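Local atomic coordinates of STING-associated CdnE c-di-GMP synthase (Flavobacteriaceae, PDB entry 6WT8), a protein that probably synthesises c-di-GMP, a second messenger for an associated STING protein in bacterial CBASS anti-phage defence. Residues R15-L20 and G57-Y62; K67-K72 and V186-P191; T97-E102 and F259-K264. All coordinates share one frame; numbering follows the deposited sequence.

Contact 1. Residues R15-L20 and G57-Y62; sequences RSNPDL and GVAPSY
Ser16 and Ala59 join the end of helix 5-16 to the short connection between helices 46-56 and 60-81. This is a loop-to-helix-end contact of modest size, burying 258 Å². Its one direct hydrogen bond runs from Ala59 N to Ser16 O, at 2.9 Å and nearly straight (170° at the hydrogen). The carbonyl of Ser16 has two further neighbours in 57-62. Val58 CA makes a C-H...O approach to Ser16 O, and the Tyr62 ring brings CE2 to 4.0 Å from it. Ser16 CB packs against the Gly57 carbonyl, 3.4 Å from Gly57 O. Asn17 leaves the helix here, and the chain turns through a type I beta turn from Asn17 to Leu20. The Asn17 amide lies beside Ala59 CB, but its ND2 is bonded to Val21 O. Further out, Pro18 and Tyr62 meet tip to tip. The tyrosine CG stands anti to its own carbonyl carbon (chi1 -64°), and the ring reaches across so that Tyr62 OH lies 3.3 Å from Pro18 CG. Water 1 bridges Tyr62 OH and Asp19 OD2, 3.2 Å from each, with the water donating to the carboxylate. It links two groups that are 4.4 Å apart (Tyr62 OH to Asp19 OD2). The Tyr62 side chain also touches Lys101 of a neighbouring loop. Gly57, with positive phi, ends helix 46-56. Such a junction is consistent with the start of the long spine helix near the N-terminus of CD-NTases, here probably helix 60-81.

Contact 2. Residues K67-K72 and V186-P191; sequences KVAANK and VKVTEP
Val68 and Ala69 of helix 60-81 pack against Val188 of strand 184-189 and Pro191 in the connection that follows, while Lys72 reaches the carbonyl of Glu190. The two valines have the same side-chain conformation, with CG1 anti to the backbone N. In Val188 (chi1 -177°) this puts CG1 3.9 Å from Ala69 CB, and CG2 also approaches Ala69 CB. The small alanine thus lies against both branches of the valine. It also touches Ile195 of strand 192-204, so the helix face rests on two adjacent strands. In Val68 (chi1 170°) CG1 meets the proline ring, 3.7 Å from Pro191 CD. The peptide before Pro191 is cis, and its ring atom CG lies 4.0 Å from Ala69 N. The proline ring therefore lies against both Val68 and Ala69. Lys72 lies one turn further on from Val68. Its CG is anti to the carbonyl carbon, and the chain is extended beyond CG. Lys72 NZ donates to Glu190 O at 2.6 Å, from 50° above the carbonyl plane. This is very short, and the chain carbons also crowd the oxygen, so the exact placing of the lysine end is doubtful. The Glu190 carboxylate points elsewhere, and Lys72 NZ stays 5.3 Å from Glu190 OE2. The fit thus rests on apolar methyl and ring carbons. The exposed Lys72 adds a single polar link at the margin, to a backbone oxygen, and the carboxylate probably adds only a longer-range attraction.

Contact 3. Residues T97-E102 and F259-K264; sequences THILKE and FLKNIK
Ile99 and Asn262 run alongside each other, pointing opposite ways, and Lys261 crosses beside them to reach Thr97. Ile99 has the largest share of the contact. Its CG1 stands between the backbone N and the carbonyl carbon (chi1 60°), the crowded position, with CG2 anti to the carbonyl carbon. CG2 of Ile99 lies 3.6 Å from Asn262 ND2. An extended chi2 (155°) carries CD1 of Ile99 to 3.6 Å from Asn262 OD1. Both branches also come to 4.0 Å from Lys261 CB, so the isoleucine is wedged between two neighbouring helix residues. The amide it lies against has firm polar partners. Its ND2 donates to Ser54 O on helix 46-56, and its OD1 accepts from Arg15 NH2. Water 3 adds a second donor to Asn262 OD1, at 2.7 Å, and also donates to Ile99 O. This fixes the amide while its body packs on carbon. Lys261 starts with CG anti to its carbonyl carbon and then runs extended, with CD and CE both near the Thr97 carbonyl. Its NZ donates to Thr97 O at 2.8 Å from above the carbonyl plane, 53° out of it. Water 2 takes a second bond from Lys261 NZ, 2.7 Å away, and joins Thr97 OG1. That hydroxyl is also bonded to Thr95 OG1. Segment 97-102 lies in the loop between strands 85-90 and 106-112, and Thr97 and His98 both touch Ser92. This is consistent with the Gly-Ser to Asp-x-Asp loop of the nucleotidyltransferase fold, which probably borders the active site and is here held against helix 253-266.

Overall arrangement
Contacts 1 and 2 both use helix 60-81, one at its start and one further along, with centres about 18 Å apart. Contacts 1 and 3 are closer, with centres about 11 Å apart, and touch directly. Arg15 O probably accepts a hydrogen bond from Lys101 N, and Val58 packs on Ile99. Contacts 2 and 3 have centres about 22 Å apart and do not meet. Along the chain contact 1 closes first. Contacts 2 and 3 then alternate, in the order 67-72, 97-102, 186-191, 259-264. Helix 60-81 therefore runs from the helical region around contacts 1 and 3 to the mixed sheet at contact 2, consistent with the two-lobed CD-NTase fold.

Contact 1. Residues R15-L20 and G57-Y62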
loop_
_atom_site.group_PDB
_atom_site.type_symbol
_atom_site.label_atom_id
_atom_site.label_comp_id
_atom_site.label_asym_id
_atom_site.label_seq_id
_atom_site.Cartn_x
_atom_site.Cartn_y
_atom_site.Cartn_z
ATOM N N ARG A 15 -10.888 16.128 0.264
ATOM C CA ARG A 15 -10.136 14.993 0.795
ATOM C C ARG A 15 -8.637 15.183 0.670
ATOM O O ARG A 15 -7.871 14.680 1.503
ATOM C CB ARG A 15 -10.529 13.720 0.016
ATOM C CG ARG A 15 -11.948 13.278 0.269
ATOM C CD ARG A 15 -12.271 11.922 -0.371
ATOM N NE ARG A 15 -12.080 11.830 -1.818
ATOM C CZ ARG A 15 -13.068 11.771 -2.716
ATOM N NH1 ARG A 15 -14.356 11.930 -2.344
ATOM N NH2 ARG A 15 -12.787 11.573 -3.979
ATOM N N SER A 16 -8.206 15.856 -0.388
ATOM C CA SER A 16 -6.831 15.814 -0.856
ATOM C C SER A 16 -6.071 17.118 -0.682
ATOM O O SER A 16 -4.872 17.101 -0.420
ATOM C CB SER A 16 -6.787 15.470 -2.353
ATOM O OG SER A 16 -7.223 14.151 -2.609
ATOM N N ASN A 17 -6.714 18.254 -0.921
ATOM C CA ASN A 17 -5.956 19.506 -0.981
ATOM C C ASN A 17 -6.937 20.648 -0.758
ATOM O O ASN A 17 -7.148 21.490 -1.669
ATOM C CB ASN A 17 -5.256 19.605 -2.343
ATOM C CG ASN A 17 -4.379 20.847 -2.469
ATOM O OD1 ASN A 17 -3.999 21.457 -1.469
ATOM N ND2 ASN A 17 -4.063 21.222 -3.696
ATOM N N PRO A 18 -7.537 20.743 0.432
ATOM C CA PRO A 18 -8.597 21.739 0.625
ATOM C C PRO A 18 -8.112 23.164 0.522
ATOM O O PRO A 18 -8.927 24.044 0.236
ATOM C CB PRO A 18 -9.126 21.435 2.042
ATOM C CG PRO A 18 -8.000 20.700 2.709
ATOM C CD PRO A 18 -7.418 19.852 1.600
ATOM N N ASP A 19 -6.837 23.430 0.787
ATOM C CA ASP A 19 -6.330 24.798 0.710
ATOM C C ASP A 19 -5.759 25.138 -0.645
ATOM O O ASP A 19 -5.277 26.267 -0.833
ATOM C CB ASP A 19 -5.265 25.003 1.758
ATOM C CG ASP A 19 -5.842 24.974 3.160
ATOM O OD1 ASP A 19 -6.987 25.466 3.331
ATOM O OD2 ASP A 19 -5.159 24.432 4.053
ATOM N N LEU A 20 -5.836 24.202 -1.596
ATOM C CA LEU A 20 -5.447 24.466 -2.989
ATOM C C LEU A 20 -3.990 24.915 -3.092
ATOM O O LEU A 20 -3.645 25.874 -3.805
ATOM C CB LEU A 20 -6.390 25.472 -3.665
ATOM C CG LEU A 20 -7.871 25.088 -3.634
ATOM C CD1 LEU A 20 -8.736 26.083 -4.445
ATOM C CD2 LEU A 20 -8.048 23.671 -4.152
ATOM N N GLY A 57 -3.402 12.912 -6.000
ATOM C CA GLY A 57 -3.419 12.541 -4.590
ATOM C C GLY A 57 -3.330 13.713 -3.611
ATOM O O GLY A 57 -3.775 14.848 -3.864
ATOM N N VAL A 58 -2.790 13.409 -2.430
ATOM C CA VAL A 58 -2.861 14.272 -1.255
ATOM C C VAL A 58 -1.732 15.296 -1.272
ATOM O O VAL A 58 -0.582 14.992 -1.645
ATOM C CB VAL A 58 -2.804 13.362 0.001
ATOM C CG1 VAL A 58 -2.630 14.133 1.284
ATOM C CG2 VAL A 58 -4.106 12.480 0.070
ATOM N N ALA A 59 -2.058 16.506 -0.819
ATOM C CA ALA A 59 -1.040 17.549 -0.689
ATOM C C ALA A 59 0.117 17.071 0.206
ATOM O O ALA A 59 -0.093 16.388 1.238
ATOM C CB ALA A 59 -1.659 18.841 -0.136
ATOM N N PRO A 60 1.352 17.431 -0.154
ATOM C CA PRO A 60 2.538 16.858 0.513
ATOM C C PRO A 60 2.658 17.205 1.981
ATOM O O PRO A 60 3.272 16.402 2.722
ATOM C CB PRO A 60 3.711 17.436 -0.281
ATOM C CG PRO A 60 3.144 18.543 -1.138
ATOM C CD PRO A 60 1.695 18.188 -1.371
ATOM N N SER A 61 2.094 18.310 2.457
ATOM C CA SER A 61 2.272 18.630 3.871
ATOM C C SER A 61 1.643 17.572 4.761
ATOM O O SER A 61 2.176 17.289 5.834
ATOM C CB SER A 61 1.706 20.021 4.180
ATOM O OG SER A 61 0.270 19.967 4.187
ATOM N N TYR A 62 0.514 16.971 4.335
ATOM C CA TYR A 62 -0.153 15.993 5.189
ATOM C C TYR A 62 0.709 14.757 5.341
ATOM O O TYR A 62 0.896 14.214 6.447
ATOM C CB TYR A 62 -1.510 15.615 4.571
ATOM C CG TYR A 62 -2.470 16.780 4.500
ATOM C CD1 TYR A 62 -3.066 17.286 5.634
ATOM C CD2 TYR A 62 -2.767 17.367 3.288
ATOM C CE1 TYR A 62 -3.936 18.388 5.560
ATOM C CE2 TYR A 62 -3.657 18.434 3.200
ATOM C CZ TYR A 62 -4.236 18.944 4.318
ATOM O OH TYR A 62 -5.097 20.044 4.151
HETATM O O HOH W 1 -2.916 22.257 3.252
#

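Contact 2. Residues K67-K72 and V186-P191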
loop_
_atom_site.group_PDB
_atom_site.type_symbol
_atom_site.label_atom_id
_atom_site.label_comp_id
_atom_site.label_asym_id
_atom_site.label_seq_id
_atom_site.Cartn_x
_atom_site.Cartn_y
_atom_site.Cartn_z
ATOM N N LYS A 67 4.710 11.493 8.632
ATOM C CA LYS A 67 5.987 10.825 8.827
ATOM C C LYS A 67 6.781 11.469 9.954
ATOM O O LYS A 67 7.474 10.771 10.723
ATOM C CB LYS A 67 6.798 10.856 7.513
ATOM C CG LYS A 67 6.190 10.002 6.363
ATOM C CD LYS A 67 6.966 10.219 5.059
ATOM C CE LYS A 67 6.274 9.469 3.928
ATOM N NZ LYS A 67 7.054 9.814 2.655
ATOM N N VAL A 68 6.702 12.802 10.077
ATOM C CA VAL A 68 7.369 13.492 11.187
ATOM C C VAL A 68 6.766 13.071 12.513
ATOM O O VAL A 68 7.499 12.773 13.481
ATOM C CB VAL A 68 7.261 15.015 11.017
ATOM C CG1 VAL A 68 7.745 15.748 12.323
ATOM C CG2 VAL A 68 8.079 15.474 9.835
ATOM N N ALA A 69 5.425 13.002 12.581
ATOM C CA ALA A 69 4.779 12.563 13.816
ATOM C C ALA A 69 5.236 11.157 14.195
ATOM O O ALA A 69 5.547 10.878 15.355
ATOM C CB ALA A 69 3.249 12.607 13.698
ATOM N N ALA A 70 5.276 10.250 13.226
ATOM C CA ALA A 70 5.727 8.882 13.528
ATOM C C ALA A 70 7.202 8.862 13.936
ATOM O O ALA A 70 7.585 8.099 14.845
ATOM C CB ALA A 70 5.507 7.976 12.309
ATOM N N ASN A 71 8.025 9.739 13.352
ATOM C CA ASN A 71 9.424 9.820 13.806
ATOM C C ASN A 71 9.522 10.269 15.269
ATOM O O ASN A 71 10.399 9.792 16.021
ATOM C CB ASN A 71 10.227 10.804 12.943
ATOM C CG ASN A 71 10.509 10.271 11.538
ATOM O OD1 ASN A 71 10.372 9.089 11.259
ATOM N ND2 ASN A 71 10.923 11.173 10.632
ATOM N N LYS A 72 8.681 11.223 15.682
ATOM C CA LYS A 72 8.686 11.666 17.078
ATOM C C LYS A 72 8.302 10.521 18.007
ATOM O O LYS A 72 8.931 10.329 19.066
ATOM C CB LYS A 72 7.748 12.849 17.286
ATOM C CG LYS A 72 8.271 14.049 16.537
ATOM C CD LYS A 72 7.510 15.286 16.881
ATOM C CE LYS A 72 8.187 16.501 16.202
ATOM N NZ LYS A 72 7.603 17.802 16.700
ATOM N N VAL A 186 -1.808 6.691 19.057
ATOM C CA VAL A 186 -1.198 7.832 19.729
ATOM C C VAL A 186 -1.648 9.118 19.069
ATOM O O VAL A 186 -1.505 9.263 17.852
ATOM C CB VAL A 186 0.330 7.745 19.677
ATOM C CG1 VAL A 186 0.935 8.912 20.435
ATOM C CG2 VAL A 186 0.762 6.393 20.241
ATOM N N LYS A 187 -2.105 10.077 19.864
ATOM C CA LYS A 187 -2.391 11.410 19.322
ATOM C C LYS A 187 -1.140 12.254 19.523
ATOM O O LYS A 187 -0.864 12.730 20.633
ATOM C CB LYS A 187 -3.616 12.008 19.997
ATOM C CG LYS A 187 -4.895 11.284 19.586
ATOM C CD LYS A 187 -6.122 12.079 20.032
ATOM C CE LYS A 187 -6.238 13.398 19.296
ATOM N NZ LYS A 187 -6.677 13.146 17.888
ATOM N N VAL A 188 -0.362 12.434 18.445
ATOM C CA VAL A 188 0.806 13.312 18.495
ATOM C C VAL A 188 0.332 14.753 18.370
ATOM O O VAL A 188 -0.594 15.036 17.618
ATOM C CB VAL A 188 1.791 12.902 17.390
ATOM C CG1 VAL A 188 3.095 13.729 17.426
ATOM C CG2 VAL A 188 2.110 11.407 17.463
ATOM N N THR A 189 0.947 15.681 19.103
ATOM C CA THR A 189 0.411 17.041 19.079
ATOM C C THR A 189 1.198 18.002 18.217
ATOM O O THR A 189 0.630 19.011 17.794
ATOM C CB THR A 189 0.315 17.643 20.487
ATOM O OG1 THR A 189 1.611 17.616 21.105
ATOM C CG2 THR A 189 -0.732 16.893 21.302
ATOM N N GLU A 190 2.479 17.741 17.969
ATOM C CA GLU A 190 3.285 18.580 17.084
ATOM C C GLU A 190 4.128 17.666 16.206
ATOM O O GLU A 190 5.122 17.077 16.661
ATOM C CB GLU A 190 4.156 19.563 17.863
ATOM C CG GLU A 190 3.450 20.858 18.175
ATOM C CD GLU A 190 3.989 21.533 19.424
ATOM O OE1 GLU A 190 3.162 21.943 20.276
ATOM O OE2 GLU A 190 5.232 21.649 19.554
ATOM N N PRO A 191 3.735 17.474 14.946
ATOM C CA PRO A 191 2.531 17.971 14.295
ATOM C C PRO A 191 1.332 17.144 14.716
ATOM O O PRO A 191 1.531 16.039 15.197
ATOM C CB PRO A 191 2.841 17.799 12.809
ATOM C CG PRO A 191 3.797 16.650 12.744
ATOM C CD PRO A 191 4.605 16.704 14.041
#

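Contact 3. Residues T97-E102 and F259-K264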
loop_
_atom_site.group_PDB
_atom_site.type_symbol
_atom_site.label_atom_id
_atom_site.label_comp_id
_atom_site.label_asym_id
_atom_site.label_seq_id
_atom_site.Cartn_x
_atom_site.Cartn_y
_atom_site.Cartn_z
ATOM N N THR A 97 0.249 6.532 -2.060
ATOM C CA THR A 97 -0.924 6.151 -2.839
ATOM C C THR A 97 -2.198 6.289 -2.033
ATOM O O THR A 97 -3.255 5.829 -2.467
ATOM C CB THR A 97 -0.785 4.738 -3.402
ATOM O OG1 THR A 97 -0.465 3.838 -2.329
ATOM C CG2 THR A 97 0.326 4.751 -4.480
ATOM N N HIS A 98 -2.125 6.927 -0.867
ATOM C CA HIS A 98 -3.348 7.249 -0.155
ATOM C C HIS A 98 -4.094 8.381 -0.866
ATOM O O HIS A 98 -3.526 9.159 -1.627
ATOM C CB HIS A 98 -3.044 7.648 1.301
ATOM C CG HIS A 98 -2.103 8.815 1.435
ATOM N ND1 HIS A 98 -0.867 8.831 0.851
ATOM C CD2 HIS A 98 -2.199 9.965 2.156
ATOM C CE1 HIS A 98 -0.247 9.962 1.151
ATOM N NE2 HIS A 98 -1.016 10.644 1.977
ATOM N N ILE A 99 -5.403 8.491 -0.591
ATOM C CA ILE A 99 -6.224 9.541 -1.191
ATOM C C ILE A 99 -6.961 10.374 -0.151
ATOM O O ILE A 99 -7.737 11.282 -0.527
ATOM C CB ILE A 99 -7.234 8.986 -2.224
ATOM C CG1 ILE A 99 -8.170 8.005 -1.582
ATOM C CG2 ILE A 99 -6.477 8.315 -3.383
ATOM C CD1 ILE A 99 -9.551 7.871 -2.349
ATOM N N LEU A 100 -6.734 10.120 1.140
ATOM C CA LEU A 100 -7.325 10.962 2.187
ATOM C C LEU A 100 -6.225 11.664 2.968
ATOM O O LEU A 100 -5.282 11.010 3.428
ATOM C CB LEU A 100 -8.190 10.146 3.168
ATOM C CG LEU A 100 -9.222 9.192 2.579
ATOM C CD1 LEU A 100 -9.989 8.418 3.675
ATOM C CD2 LEU A 100 -10.170 9.926 1.679
ATOM N N LYS A 101 -6.390 12.983 3.183
ATOM C CA LYS A 101 -5.377 13.710 3.939
ATOM C C LYS A 101 -5.225 13.177 5.360
ATOM O O LYS A 101 -4.178 13.419 5.948
ATOM C CB LYS A 101 -5.737 15.212 3.999
ATOM C CG LYS A 101 -7.103 15.521 4.644
ATOM C CD LYS A 101 -7.536 16.990 4.350
ATOM C CE LYS A 101 -8.806 17.310 5.160
ATOM N NZ LYS A 101 -10.008 16.574 4.736
ATOM N N GLU A 102 -6.245 12.498 5.906
ATOM C CA GLU A 102 -6.149 11.946 7.262
ATOM C C GLU A 102 -5.449 10.598 7.334
ATOM O O GLU A 102 -5.223 10.093 8.441
ATOM C CB GLU A 102 -7.546 11.796 7.888
ATOM C CG GLU A 102 -8.357 13.094 7.958
ATOM C CD GLU A 102 -9.134 13.453 6.683
ATOM O OE1 GLU A 102 -9.180 12.652 5.699
ATOM O OE2 GLU A 102 -9.739 14.573 6.711
ATOM N N PHE A 259 -6.132 7.281 -8.943
ATOM C CA PHE A 259 -7.348 7.513 -9.726
ATOM C C PHE A 259 -8.388 6.459 -9.434
ATOM O O PHE A 259 -9.530 6.790 -9.126
ATOM C CB PHE A 259 -6.982 7.510 -11.213
ATOM C CG PHE A 259 -8.139 7.684 -12.147
ATOM C CD1 PHE A 259 -8.837 8.848 -12.183
ATOM C CD2 PHE A 259 -8.427 6.724 -13.050
ATOM C CE1 PHE A 259 -9.929 9.023 -13.076
ATOM C CE2 PHE A 259 -9.491 6.887 -13.940
ATOM C CZ PHE A 259 -10.213 8.058 -13.970
ATOM N N LEU A 260 -8.016 5.169 -9.507
ATOM C CA LEU A 260 -9.052 4.140 -9.287
ATOM C C LEU A 260 -9.591 4.192 -7.856
ATOM O O LEU A 260 -10.781 3.951 -7.616
ATOM C CB LEU A 260 -8.503 2.733 -9.581
ATOM C CG LEU A 260 -8.412 2.202 -10.992
ATOM C CD1 LEU A 260 -8.230 0.646 -10.856
ATOM C CD2 LEU A 260 -9.670 2.528 -11.811
ATOM N N LYS A 261 -8.721 4.479 -6.868
ATOM C CA LYS A 261 -9.191 4.613 -5.484
ATOM C C LYS A 261 -10.200 5.746 -5.360
ATOM O O LYS A 261 -11.230 5.595 -4.686
ATOM C CB LYS A 261 -8.007 4.845 -4.545
ATOM C CG LYS A 261 -7.168 3.611 -4.274
ATOM C CD LYS A 261 -6.121 3.999 -3.227
ATOM C CE LYS A 261 -5.177 2.916 -2.940
ATOM N NZ LYS A 261 -4.446 3.368 -1.670
ATOM N N ASN A 262 -9.960 6.866 -6.042
ATOM C CA ASN A 262 -10.908 7.974 -5.990
ATOM C C ASN A 262 -12.212 7.591 -6.669
ATOM O O ASN A 262 -13.289 7.962 -6.189
ATOM C CB ASN A 262 -10.292 9.222 -6.673
ATOM C CG ASN A 262 -9.504 10.093 -5.662
ATOM O OD1 ASN A 262 -10.094 10.582 -4.697
ATOM N ND2 ASN A 262 -8.190 10.248 -5.845
ATOM N N ILE A 263 -12.139 6.955 -7.845
ATOM C CA ILE A 263 -13.377 6.536 -8.524
ATOM C C ILE A 263 -14.171 5.605 -7.618
ATOM O O ILE A 263 -15.387 5.740 -7.482
ATOM C CB ILE A 263 -13.063 5.838 -9.858
ATOM C CG1 ILE A 263 -12.380 6.784 -10.839
ATOM C CG2 ILE A 263 -14.313 5.206 -10.502
ATOM C CD1 ILE A 263 -12.967 8.109 -10.978
ATOM N N LYS A 264 -13.489 4.646 -6.975
ATOM C CA LYS A 264 -14.233 3.734 -6.100
ATOM C C LYS A 264 -14.904 4.488 -4.942
ATOM O O LYS A 264 -16.072 4.212 -4.553
ATOM C CB LYS A 264 -13.285 2.650 -5.553
ATOM C CG LYS A 264 -14.106 1.505 -4.924
ATOM C CD LYS A 264 -13.195 0.275 -4.635
ATOM C CE LYS A 264 -12.245 0.544 -3.465
ATOM N NZ LYS A 264 -12.914 0.302 -2.111
HETATM O O HOH W 2 -2.226 1.838 -2.110
HETATM O O HOH W 3 -9.350 12.218 -2.631
#